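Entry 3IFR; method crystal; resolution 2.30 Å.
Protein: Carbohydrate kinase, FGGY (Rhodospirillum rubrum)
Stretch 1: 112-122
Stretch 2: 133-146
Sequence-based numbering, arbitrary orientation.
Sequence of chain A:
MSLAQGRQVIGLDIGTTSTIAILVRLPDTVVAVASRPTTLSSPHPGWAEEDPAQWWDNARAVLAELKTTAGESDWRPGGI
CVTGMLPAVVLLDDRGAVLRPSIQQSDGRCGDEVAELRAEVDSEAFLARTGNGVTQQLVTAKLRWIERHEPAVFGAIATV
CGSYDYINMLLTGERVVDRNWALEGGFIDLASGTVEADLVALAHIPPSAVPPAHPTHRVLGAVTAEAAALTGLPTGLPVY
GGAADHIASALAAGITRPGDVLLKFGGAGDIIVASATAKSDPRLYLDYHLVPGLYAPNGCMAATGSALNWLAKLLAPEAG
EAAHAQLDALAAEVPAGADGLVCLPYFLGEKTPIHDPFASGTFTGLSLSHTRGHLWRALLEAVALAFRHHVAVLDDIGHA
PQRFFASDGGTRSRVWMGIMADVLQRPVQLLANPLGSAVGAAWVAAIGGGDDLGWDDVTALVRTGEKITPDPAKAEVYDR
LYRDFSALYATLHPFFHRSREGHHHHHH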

ATOM      1  N   ASP A 112      19.021  12.179  -8.356  1.00 25.15           N
ATOM      2  CA  ASP A 112      19.487  13.548  -8.512  1.00 27.14           C
ATOM      3  C   ASP A 112      18.346  14.568  -8.330  1.00 26.47           C
ATOM      4  O   ASP A 112      18.522  15.586  -7.668  1.00 25.58           O
ATOM      5  CB  ASP A 112      20.114  13.769  -9.895  1.00 28.53           C
ATOM      6  CG  ASP A 112      21.270  12.808 -10.190  1.00 33.45           C
ATOM      7  OD1 ASP A 112      21.870  12.268  -9.239  1.00 31.89           O
ATOM      8  OD2 ASP A 112      21.576  12.608 -11.393  1.00 38.13           O
ATOM      9  N   GLU A 113      17.187  14.344  -8.929  1.00 22.09           N
ATOM     10  CA  GLU A 113      16.224  15.422  -8.811  1.00 28.24           C
ATOM     11  C   GLU A 113      15.743  15.557  -7.361  1.00 29.17           C
ATOM     12  O   GLU A 113      15.436  16.665  -6.883  1.00 27.90           O
ATOM     13  CB  GLU A 113      15.079  15.332  -9.818  1.00 27.89           C
ATOM     14  CG  GLU A 113      14.989  14.027 -10.541  1.00 29.21           C
ATOM     15  CD  GLU A 113      16.216  13.729 -11.358  1.00 30.08           C
ATOM     16  OE1 GLU A 113      16.574  14.557 -12.251  1.00 28.59           O
ATOM     17  OE2 GLU A 113      16.812  12.659 -11.093  1.00 27.13           O
ATOM     18  N   VAL A 114      15.727  14.429  -6.659  1.00 24.20           N
ATOM     19  CA  VAL A 114      15.284  14.407  -5.292  1.00 24.24           C
ATOM     20  C   VAL A 114      16.248  15.262  -4.494  1.00 25.39           C
ATOM     21  O   VAL A 114      15.838  16.156  -3.728  1.00 25.10           O
ATOM     22  CB  VAL A 114      15.222  12.964  -4.727  1.00 23.89           C
ATOM     23  CG1 VAL A 114      15.366  12.997  -3.209  1.00 23.03           C
ATOM     24  CG2 VAL A 114      13.911  12.288  -5.150  1.00 17.67           C
ATOM     25  N   ALA A 115      17.537  15.020  -4.708  1.00 22.69           N
ATOM     26  CA  ALA A 115      18.550  15.892  -4.108  1.00 26.15           C
ATOM     27  C   ALA A 115      18.332  17.413  -4.383  1.00 28.36           C
ATOM     28  O   ALA A 115      18.424  18.219  -3.453  1.00 30.53           O
ATOM     29  CB  ALA A 115      19.963  15.425  -4.472  1.00 22.04           C
ATOM     30  N   GLU A 116      18.017  17.803  -5.626  1.00 27.57           N
ATOM     31  CA  GLU A 116      17.743  19.210  -5.918  1.00 31.40           C
ATOM     32  C   GLU A 116      16.523  19.707  -5.184  1.00 29.73           C
ATOM     33  O   GLU A 116      16.547  20.772  -4.589  1.00 33.67           O
ATOM     34  CB  GLU A 116      17.537  19.466  -7.417  1.00 33.02           C
ATOM     35  CG  GLU A 116      18.461  18.700  -8.296  1.00 33.41           C
ATOM     36  CD  GLU A 116      18.249  19.021  -9.743  1.00 39.51           C
ATOM     37  OE1 GLU A 116      17.526  18.249 -10.426  1.00 39.32           O
ATOM     38  OE2 GLU A 116      18.785  20.064 -10.201  1.00 48.05           O
ATOM     39  N   LEU A 117      15.437  18.953  -5.271  1.00 29.53           N
ATOM     40  CA  LEU A 117      14.197  19.326  -4.607  1.00 31.93           C
ATOM     41  C   LEU A 117      14.498  19.572  -3.144  1.00 30.80           C
ATOM     42  O   LEU A 117      14.143  20.598  -2.559  1.00 31.01           O
ATOM     43  CB  LEU A 117      13.154  18.201  -4.746  1.00 28.97           C
ATOM     44  CG  LEU A 117      12.496  18.203  -6.120  1.00 29.06           C
ATOM     45  CD1 LEU A 117      11.625  16.976  -6.325  1.00 23.93           C
ATOM     46  CD2 LEU A 117      11.738  19.523  -6.314  1.00 24.67           C
ATOM     47  N   ARG A 118      15.158  18.596  -2.556  1.00 30.14           N
ATOM     48  CA  ARG A 118      15.522  18.682  -1.148  1.00 35.58           C
ATOM     49  C   ARG A 118      16.388  19.925  -0.863  1.00 33.56           C
ATOM     50  O   ARG A 118      16.232  20.556   0.166  1.00 35.19           O
ATOM     51  CB  ARG A 118      16.218  17.396  -0.742  1.00 31.12           C
ATOM     52  CG  ARG A 118      15.963  17.020   0.610  1.00 35.62           C
ATOM     53  CD  ARG A 118      15.487  15.616   0.666  1.00 39.49           C
ATOM     54  NE  ARG A 118      16.574  14.676   0.498  1.00 41.72           N
ATOM     55  CZ  ARG A 118      16.402  13.362   0.519  1.00 45.63           C
ATOM     56  NH1 ARG A 118      15.181  12.871   0.703  1.00 36.32           N
ATOM     57  NH2 ARG A 118      17.440  12.541   0.350  1.00 50.92           N
ATOM     58  N   ALA A 119      17.258  20.297  -1.795  1.00 30.11           N
ATOM     59  CA  ALA A 119      18.085  21.491  -1.627  1.00 33.40           C
ATOM     60  C   ALA A 119      17.329  22.791  -1.902  1.00 35.02           C
ATOM     61  O   ALA A 119      17.698  23.862  -1.401  1.00 33.70           O
ATOM     62  CB  ALA A 119      19.318  21.415  -2.523  1.00 29.18           C
ATOM     63  N   GLU A 120      16.267  22.687  -2.694  1.00 34.08           N
ATOM     64  CA  GLU A 120      15.503  23.846  -3.098  1.00 30.66           C
ATOM     65  C   GLU A 120      14.263  24.166  -2.229  1.00 33.56           C
ATOM     66  O   GLU A 120      13.798  25.304  -2.227  1.00 32.91           O
ATOM     67  CB  GLU A 120      15.149  23.702  -4.570  1.00 33.92           C
ATOM     68  CG  GLU A 120      14.023  24.581  -5.071  1.00 30.72           C
ATOM     69  CD  GLU A 120      13.519  24.068  -6.399  1.00 35.28           C
ATOM     70  OE1 GLU A 120      14.232  23.220  -6.990  1.00 34.84           O
ATOM     71  OE2 GLU A 120      12.423  24.488  -6.844  1.00 35.36           O
ATOM     72  N   VAL A 121      13.735  23.195  -1.478  1.00 34.26           N
ATOM     73  CA  VAL A 121      12.658  23.488  -0.510  1.00 35.54           C
ATOM     74  C   VAL A 121      12.955  22.963   0.895  1.00 35.56           C
ATOM     75  O   VAL A 121      13.850  22.124   1.090  1.00 35.76           O
ATOM     76  CB  VAL A 121      11.295  22.912  -0.944  1.00 36.66           C
ATOM     77  CG1 VAL A 121      10.904  23.434  -2.321  1.00 36.18           C
ATOM     78  CG2 VAL A 121      11.361  21.379  -0.941  1.00 34.61           C
ATOM     79  N   ASP A 122      12.207  23.453   1.882  1.00 36.70           N
ATOM     80  CA  ASP A 122      12.395  22.972   3.251  1.00 38.91           C
ATOM     81  C   ASP A 122      11.697  21.631   3.338  1.00 38.10           C
ATOM     82  O   ASP A 122      10.477  21.586   3.276  1.00 41.09           O
ATOM     83  CB  ASP A 122      11.784  23.965   4.245  1.00 43.47           C
ATOM     84  CG  ASP A 122      12.001  23.561   5.701  1.00 49.04           C
ATOM     85  OD1 ASP A 122      12.456  22.421   5.962  1.00 51.51           O
ATOM     86  OD2 ASP A 122      11.714  24.390   6.598  1.00 53.55           O
ATOM     87  N   GLY A 133       6.903  12.977   2.194  1.00 20.81           N
ATOM     88  CA  GLY A 133       8.249  13.497   2.215  1.00 22.48           C
ATOM     89  C   GLY A 133       8.795  13.770   0.831  1.00 22.93           C
ATOM     90  O   GLY A 133       8.234  13.342  -0.184  1.00 22.76           O
ATOM     91  N   VAL A 134       9.904  14.498   0.783  1.00 20.83           N
ATOM     92  CA  VAL A 134      10.592  14.707  -0.457  1.00 18.62           C
ATOM     93  C   VAL A 134      11.329  13.443  -0.848  1.00 18.07           C
ATOM     94  O   VAL A 134      12.380  13.135  -0.313  1.00 17.68           O
ATOM     95  CB  VAL A 134      11.561  15.815  -0.341  1.00 23.98           C
ATOM     96  CG1 VAL A 134      12.230  15.992  -1.694  1.00 25.95           C
ATOM     97  CG2 VAL A 134      10.818  17.084   0.031  1.00 22.38           C
ATOM     98  N   THR A 135      10.752  12.687  -1.768  1.00 16.80           N
ATOM     99  CA  THR A 135      11.321  11.397  -2.133  1.00 19.02           C
ATOM    100  C   THR A 135      11.131  11.147  -3.639  1.00 18.66           C
ATOM    101  O   THR A 135      10.429  11.918  -4.313  1.00 16.07           O
ATOM    102  CB  THR A 135      10.727  10.196  -1.272  1.00 19.60           C
ATOM    103  OG1 THR A 135       9.426   9.803  -1.754  1.00 16.71           O
ATOM    104  CG2 THR A 135      10.627  10.548   0.222  1.00 16.89           C
ATOM    105  N   GLN A 136      11.757  10.086  -4.155  1.00 16.24           N
ATOM    106  CA  GLN A 136      11.545   9.685  -5.537  1.00 15.63           C
ATOM    107  C   GLN A 136      10.112   9.253  -5.808  1.00 16.18           C
ATOM    108  O   GLN A 136       9.737   9.066  -6.928  1.00 16.38           O
ATOM    109  CB  GLN A 136      12.462   8.538  -5.941  1.00 18.40           C
ATOM    110  CG  GLN A 136      13.933   8.864  -5.896  1.00 23.71           C
ATOM    111  CD  GLN A 136      14.776   7.818  -6.624  1.00 29.74           C
ATOM    112  OE1 GLN A 136      15.804   7.352  -6.093  1.00 29.31           O
ATOM    113  NE2 GLN A 136      14.339   7.431  -7.843  1.00 24.46           N
ATOM    114  N   GLN A 137       9.294   9.080  -4.787  1.00 18.20           N
ATOM    115  CA  GLN A 137       7.935   8.667  -5.071  1.00 21.12           C
ATOM    116  C   GLN A 137       7.044   9.847  -5.483  1.00 18.77           C
ATOM    117  O   GLN A 137       6.002   9.670  -6.106  1.00 16.53           O
ATOM    118  CB  GLN A 137       7.384   7.958  -3.871  1.00 24.14           C
ATOM    119  CG  GLN A 137       6.725   6.687  -4.209  1.00 31.65           C
ATOM    120  CD  GLN A 137       7.180   5.586  -3.280  1.00 42.63           C
ATOM    121  OE1 GLN A 137       8.218   4.952  -3.523  1.00 44.42           O
ATOM    122  NE2 GLN A 137       6.424   5.363  -2.195  1.00 41.83           N
ATOM    123  N   LEU A 138       7.478  11.059  -5.158  1.00 20.00           N
ATOM    124  CA  LEU A 138       6.736  12.240  -5.606  1.00 22.30           C
ATOM    125  C   LEU A 138       6.669  12.282  -7.135  1.00 21.33           C
ATOM    126  O   LEU A 138       7.702  12.198  -7.830  1.00 19.12           O
ATOM    127  CB  LEU A 138       7.384  13.533  -5.127  1.00 19.59           C
ATOM    128  CG  LEU A 138       7.523  13.739  -3.638  1.00 23.61           C
ATOM    129  CD1 LEU A 138       8.288  15.038  -3.383  1.00 20.90           C
ATOM    130  CD2 LEU A 138       6.134  13.739  -2.981  1.00 23.81           C
ATOM    131  N   VAL A 139       5.451  12.395  -7.647  1.00 19.90           N
ATOM    132  CA  VAL A 139       5.226  12.721  -9.054  1.00 22.11           C
ATOM    133  C   VAL A 139       6.163  13.868  -9.505  1.00 22.34           C
ATOM    134  O   VAL A 139       6.765  13.814 -10.580  1.00 19.69           O
ATOM    135  CB  VAL A 139       3.783  13.116  -9.246  1.00 19.67           C
ATOM    136  CG1 VAL A 139       3.549  13.664 -10.683  1.00 20.35           C
ATOM    137  CG2 VAL A 139       2.917  11.887  -8.953  1.00 18.11           C
ATOM    138  N   THR A 140       6.307  14.871  -8.638  1.00 22.35           N
ATOM    139  CA  THR A 140       7.228  16.002  -8.837  1.00 21.59           C
ATOM    140  C   THR A 140       8.687  15.593  -9.132  1.00 21.49           C
ATOM    141  O   THR A 140       9.329  16.152 -10.023  1.00 21.04           O
ATOM    142  CB  THR A 140       7.201  16.902  -7.605  1.00 21.74           C
ATOM    143  OG1 THR A 140       5.906  17.513  -7.501  1.00 23.88           O
ATOM    144  CG2 THR A 140       8.289  17.959  -7.665  1.00 23.39           C
ATOM    145  N   ALA A 141       9.225  14.644  -8.381  1.00 18.70           N
ATOM    146  CA  ALA A 141      10.580  14.158  -8.661  1.00 19.19           C
ATOM    147  C   ALA A 141      10.661  13.518 -10.050  1.00 23.44           C
ATOM    148  O   ALA A 141      11.501  13.893 -10.867  1.00 22.14           O
ATOM    149  CB  ALA A 141      11.054  13.177  -7.609  1.00 18.82           C
ATOM    150  N   LYS A 142       9.783  12.556 -10.328  1.00 22.36           N
ATOM    151  CA  LYS A 142       9.725  11.991 -11.668  1.00 20.58           C
ATOM    152  C   LYS A 142       9.519  13.037 -12.762  1.00 20.32           C
ATOM    153  O   LYS A 142      10.163  12.943 -13.802  1.00 22.46           O
ATOM    154  CB  LYS A 142       8.700  10.867 -11.759  1.00 21.62           C
ATOM    155  CG  LYS A 142       9.162   9.615 -11.029  1.00 21.87           C
ATOM    156  CD  LYS A 142       7.991   8.741 -10.720  1.00 25.19           C
ATOM    157  CE  LYS A 142       8.383   7.356 -10.120  1.00 23.92           C
ATOM    158  NZ  LYS A 142       8.387   7.321  -8.635  1.00 27.12           N
ATOM    159  N   LEU A 143       8.675  14.043 -12.533  1.00 19.91           N
ATOM    160  CA  LEU A 143       8.521  15.149 -13.498  1.00 20.62           C
ATOM    161  C   LEU A 143       9.836  15.916 -13.768  1.00 22.64           C
ATOM    162  O   LEU A 143      10.208  16.106 -14.930  1.00 23.00           O
ATOM    163  CB  LEU A 143       7.432  16.117 -13.060  1.00 20.74           C
ATOM    164  CG  LEU A 143       6.106  16.118 -13.812  1.00 23.11           C
ATOM    165  CD1 LEU A 143       5.951  14.925 -14.716  1.00 19.89           C
ATOM    166  CD2 LEU A 143       4.895  16.295 -12.829  1.00 19.56           C
ATOM    167  N   ARG A 144      10.555  16.330 -12.715  1.00 22.84           N
ATOM    168  CA  ARG A 144      11.851  17.010 -12.886  1.00 20.50           C
ATOM    169  C   ARG A 144      12.808  16.150 -13.716  1.00 21.70           C
ATOM    170  O   ARG A 144      13.553  16.679 -14.525  1.00 21.38           O
ATOM    171  CB  ARG A 144      12.523  17.286 -11.535  1.00 22.61           C
ATOM    172  CG  ARG A 144      11.902  18.338 -10.688  1.00 21.82           C
ATOM    173  CD  ARG A 144      12.050  19.728 -11.264  1.00 23.91           C
ATOM    174  NE  ARG A 144      11.620  20.723 -10.287  1.00 29.80           N
ATOM    175  CZ  ARG A 144      12.407  21.324  -9.385  1.00 27.83           C
ATOM    176  NH1 ARG A 144      13.708  21.056  -9.330  1.00 26.24           N
ATOM    177  NH2 ARG A 144      11.884  22.201  -8.530  1.00 25.75           N
ATOM    178  N   TRP A 145      12.819  14.830 -13.488  1.00 21.16           N
ATOM    179  CA  TRP A 145      13.715  13.940 -14.239  1.00 22.09           C
ATOM    180  C   TRP A 145      13.369  13.974 -15.737  1.00 23.22           C
ATOM    181  O   TRP A 145      14.220  14.171 -16.595  1.00 24.91           O
ATOM    182  CB  TRP A 145      13.612  12.510 -13.720  1.00 21.69           C
ATOM    183  CG  TRP A 145      14.508  11.559 -14.429  1.00 20.87           C
ATOM    184  CD1 TRP A 145      15.741  11.134 -14.018  1.00 21.49           C
ATOM    185  CD2 TRP A 145      14.247  10.896 -15.678  1.00 18.97           C
ATOM    186  NE1 TRP A 145      16.269  10.266 -14.947  1.00 21.73           N
ATOM    187  CE2 TRP A 145      15.369  10.094 -15.966  1.00 20.05           C
ATOM    188  CE3 TRP A 145      13.168  10.887 -16.564  1.00 17.15           C
ATOM    189  CZ2 TRP A 145      15.446   9.300 -17.121  1.00 21.59           C
ATOM    190  CZ3 TRP A 145      13.243  10.101 -17.708  1.00 19.13           C
ATOM    191  CH2 TRP A 145      14.378   9.333 -17.985  1.00 19.91           C
ATOM    192  N   ILE A 146      12.102  13.776 -16.038  1.00 19.86           N
ATOM    193  CA  ILE A 146      11.619  13.866 -17.385  1.00 21.87           C
ATOM    194  C   ILE A 146      11.989  15.192 -18.085  1.00 24.03           C
ATOM    195  O   ILE A 146      12.425  15.190 -19.244  1.00 21.29           O
ATOM    196  CB  ILE A 146      10.092  13.679 -17.393  1.00 22.43           C
ATOM    197  CG1 ILE A 146       9.747  12.202 -17.307  1.00 21.76           C
ATOM    198  CG2 ILE A 146       9.476  14.254 -18.649  1.00 23.12           C
ATOM    199  CD1 ILE A 146       8.294  12.021 -17.033  1.00 27.86           C
TER
HETATM  200  O   HOH W   1      16.375  22.518  -7.975  1.00 41.98           O

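What satisfies the charged end of Arg 144? Its guanidinium meets the carboxylate of Glu 120 in a salt bridge, with NH2 of Arg 144 2.9 Å from OE2 of Glu 120. NH2 also donates to OE1 of Glu 120 at 3.0 Å, and NH1 of Arg 144 reaches that same OE1 at 3.2 Å, so NH2 serves both carboxylate oxygens while OE1 accepts from both terminal nitrogens. OE2 lies at the edge of the guanidinium, near its plane, where the N-H bonds point. Water 1 joins in, donating to OE1 of Glu 120 at 2.5 Å and accepting a weak hydrogen bond from NH1 of Arg 144 at 3.3 Å. The remaining nitrogen, NE, is bonded elsewhere in the structure, as is NH2 a further time. One face of the group is left for carbon: CD2 of Leu 117 packs over it, 3.5 Å from NH2 of Arg 144.

Does the other arginine do as well? The CA-to-CB bond of Arg 118 points sideways to the second stretch, but the end of the side chain comes nearer, and NH1 of Arg 118 lies 3.0 Å from the backbone O of Val 134. The distance is good, yet the angle at the hydrogen is only 121° and the oxygen sits obliquely to the guanidinium, so the bond is weak. On the way, CD of Arg 118 passes 4.0 Å from CG1 of Val 134.

Where do the apolar side chains meet? The helices cross at 114°, their axes 8.8 Å apart at closest approach, and the backbones come close where Glu 113 faces Ala 141, their CA atoms 5.8 Å apart. CG2 of Val 114 lies 3.9 Å from CB of Ala 141, and CD1 of Leu 117 is 4.1 Å from that same CB. Val 134 packs from the loop, its CG1 3.9 Å from CB of Leu 117.

What becomes of the polar groups beside this packing? Backbone O of Ala 141 accepts from N of Trp 145 at 3.1 Å within its helix; CG of Glu 113, 3.5 Å from that O of Ala 141, is a carbon in van der Waals contact with it. OE2 of Glu 113 approaches the edge of the Trp 145 ring, 3.5 Å from CD1, a contact with carbon. In the loop, OG1 of Thr 135 accepts from N of Gln 137 at 3.1 Å, and O of Gln 136 receives NZ of Lys 142 at 2.8 Å; both bonds stay within the second stretch.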